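Local coordinates for uncharacterized protein (Bacteroides vulgatus, PDB 4ZGF), which is of unknown function but binds calcium ions and belongs to a lipocalin-like family of the calycin clan, at residues G9-V14 / N120-A125. Residues are numbered along the deposited sequence; the frame is centred on the assembly and turned at random. Where two conformers were deposited one is given.
Sequences GTWHVV and NVLLLA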
loop_
_atom_site.group_PDB
_atom_site.type_symbol
_atom_site.label_atom_id
_atom_site.label_comp_id
_atom_site.label_asym_id
_atom_site.label_seq_id
_atom_site.Cartn_x
_atom_site.Cartn_y
_atom_site.Cartn_z
ATOM N N GLY A 9 8.464 -11.617 1.239
ATOM C CA GLY A 9 7.546 -12.153 0.223
ATOM C C GLY A 9 6.725 -11.032 -0.399
ATOM O O GLY A 9 6.663 -9.912 0.101
ATOM N N THR A 10 6.062 -11.351 -1.509
ATOM C CA THR A 10 5.213 -10.407 -2.200
ATOM C C THR A 10 4.216 -9.780 -1.223
ATOM O O THR A 10 3.562 -10.514 -0.459
ATOM C CB THR A 10 4.382 -11.123 -3.314
ATOM O OG1 THR A 10 5.212 -12.103 -3.990
ATOM C CG2 THR A 10 3.817 -10.084 -4.275
ATOM N N TRP A 11 4.017 -8.462 -1.330
ATOM C CA TRP A 11 2.999 -7.721 -0.610
ATOM C C TRP A 11 1.905 -7.280 -1.588
ATOM O O TRP A 11 2.188 -6.645 -2.607
ATOM C CB TRP A 11 3.619 -6.496 0.083
ATOM C CG TRP A 11 4.465 -6.781 1.284
ATOM C CD1 TRP A 11 5.811 -6.622 1.367
ATOM C CD2 TRP A 11 4.032 -7.239 2.579
ATOM N NE1 TRP A 11 6.248 -6.908 2.641
ATOM C CE2 TRP A 11 5.173 -7.280 3.407
ATOM C CE3 TRP A 11 2.797 -7.630 3.110
ATOM C CZ2 TRP A 11 5.105 -7.653 4.746
ATOM C CZ3 TRP A 11 2.749 -8.003 4.439
ATOM C CH2 TRP A 11 3.883 -8.017 5.233
ATOM N N HIS A 12 0.654 -7.603 -1.255
ATOM C CA HIS A 12 -0.516 -7.342 -2.072
ATOM C C HIS A 12 -1.407 -6.320 -1.387
ATOM O O HIS A 12 -1.623 -6.405 -0.170
ATOM C CB HIS A 12 -1.311 -8.654 -2.249
ATOM C CG HIS A 12 -0.586 -9.731 -2.966
ATOM N ND1 HIS A 12 -0.692 -9.909 -4.322
ATOM C CD2 HIS A 12 0.257 -10.681 -2.493
ATOM C CE1 HIS A 12 0.040 -10.951 -4.641
ATOM N NE2 HIS A 12 0.628 -11.434 -3.566
ATOM N N VAL A 13 -1.960 -5.362 -2.135
ATOM C CA VAL A 13 -2.771 -4.320 -1.495
ATOM C C VAL A 13 -4.082 -4.899 -0.942
ATOM O O VAL A 13 -4.811 -5.642 -1.590
ATOM C CB VAL A 13 -3.091 -3.201 -2.506
ATOM C CG1 VAL A 13 -4.114 -2.229 -1.963
ATOM C CG2 VAL A 13 -1.824 -2.459 -2.857
ATOM N N VAL A 14 -4.348 -4.488 0.303
ATOM C CA VAL A 14 -5.642 -4.721 0.963
ATOM C C VAL A 14 -6.553 -3.521 0.722
ATOM O O VAL A 14 -7.624 -3.655 0.119
ATOM C CB VAL A 14 -5.455 -5.039 2.457
ATOM C CG1 VAL A 14 -6.804 -5.193 3.150
ATOM C CG2 VAL A 14 -4.604 -6.277 2.640
ATOM N N ASN A 120 1.647 -11.016 8.886
ATOM C CA ASN A 120 0.479 -10.974 7.978
ATOM C C ASN A 120 0.332 -9.678 7.227
ATOM O O ASN A 120 -0.204 -9.699 6.132
ATOM C CB ASN A 120 -0.905 -11.163 8.669
ATOM C CG ASN A 120 -1.082 -12.458 9.369
ATOM O OD1 ASN A 120 -0.934 -13.536 8.785
ATOM N ND2 ASN A 120 -1.454 -12.361 10.642
ATOM N N VAL A 121 0.722 -8.544 7.834
ATOM C CA VAL A 121 0.383 -7.238 7.293
ATOM C C VAL A 121 1.573 -6.271 7.351
ATOM O O VAL A 121 2.448 -6.361 8.207
ATOM C CB VAL A 121 -0.874 -6.576 7.966
ATOM C CG1 VAL A 121 -2.130 -7.433 7.742
ATOM C CG2 VAL A 121 -0.636 -6.249 9.429
ATOM N N LEU A 122 1.517 -5.332 6.449
ATOM C CA LEU A 122 2.443 -4.180 6.377
ATOM C C LEU A 122 1.596 -2.940 6.197
ATOM O O LEU A 122 0.762 -2.890 5.278
ATOM C CB LEU A 122 3.424 -4.340 5.203
ATOM C CG LEU A 122 4.381 -3.174 4.991
ATOM C CD1 LEU A 122 5.327 -2.964 6.154
ATOM C CD2 LEU A 122 5.149 -3.402 3.692
ATOM N N LEU A 123 1.811 -1.949 7.058
ATOM C CA LEU A 123 1.106 -0.652 6.986
ATOM C C LEU A 123 2.152 0.435 6.759
ATOM O O LEU A 123 3.160 0.470 7.476
ATOM C CB LEU A 123 0.336 -0.326 8.276
ATOM C CG LEU A 123 -0.885 -1.171 8.639
ATOM C CD1 LEU A 123 -0.534 -2.591 8.995
ATOM C CD2 LEU A 123 -1.581 -0.512 9.825
ATOM N N LEU A 124 1.884 1.315 5.785
ATOM C CA LEU A 124 2.769 2.432 5.482
ATOM C C LEU A 124 2.000 3.739 5.598
ATOM O O LEU A 124 0.967 3.895 4.936
ATOM C CB LEU A 124 3.310 2.338 4.066
ATOM C CG LEU A 124 4.043 1.039 3.692
ATOM C CD1 LEU A 124 4.501 1.108 2.239
ATOM C CD2 LEU A 124 5.241 0.744 4.614
ATOM N N ALA A 125 2.497 4.675 6.408
ATOM C CA ALA A 125 1.808 5.947 6.688
ATOM C C ALA A 125 2.692 7.128 6.332
ATOM O O ALA A 125 3.913 7.080 6.534
ATOM C CB ALA A 125 1.445 6.057 8.172
#
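N120 meets the indole of W11 through its backbone: its carbonyl O lies at the rim of the ring, near the ring plane, with N120 O 3.8 Å from W11 CZ3. The backbone N-H groups of N120 and V121 both donate to D118 OD1, tying the turn that leads into strand 121-125. V121 CB points away from strand 11-21, and its side chain lies about 4 Å (nearest atoms) from the bound benzoic acid, yet its peptide group touches the tryptophan; V121 C comes within 3.6 Å of W11 CZ3, obliquely to the ring. L122 carries the side-chain part of the contact. Its CB sits over one face of the indole, 3.6 Å from the centroid of the six-membered ring and only 6° off the normal, a CH-pi contact made nearly straight down onto the ring. With CG anti to the backbone N (chi1 177°), the leucine reaches across the same face, and CD2 settles over the pyrrole part, 3.8 Å from W11 NE1. The two side chains cross at about a right angle. In strand 11-21, W11 has CG anti to its carbonyl carbon (chi1 -73°), and its side chain spans the 7.9 Å between W11 CA and L122 CA. Strand 132-136 pairs with both strands, consistent with a calycin-type fold, and H137, just beyond it, stacks on the indole. The contact is mostly dispersive and CH-pi, with peptide atoms of 120-122 against the rim and no polar bond between the segments; NE1 donates instead to F6 O, a bond that would limit rotation of the ring while L122 covers its face.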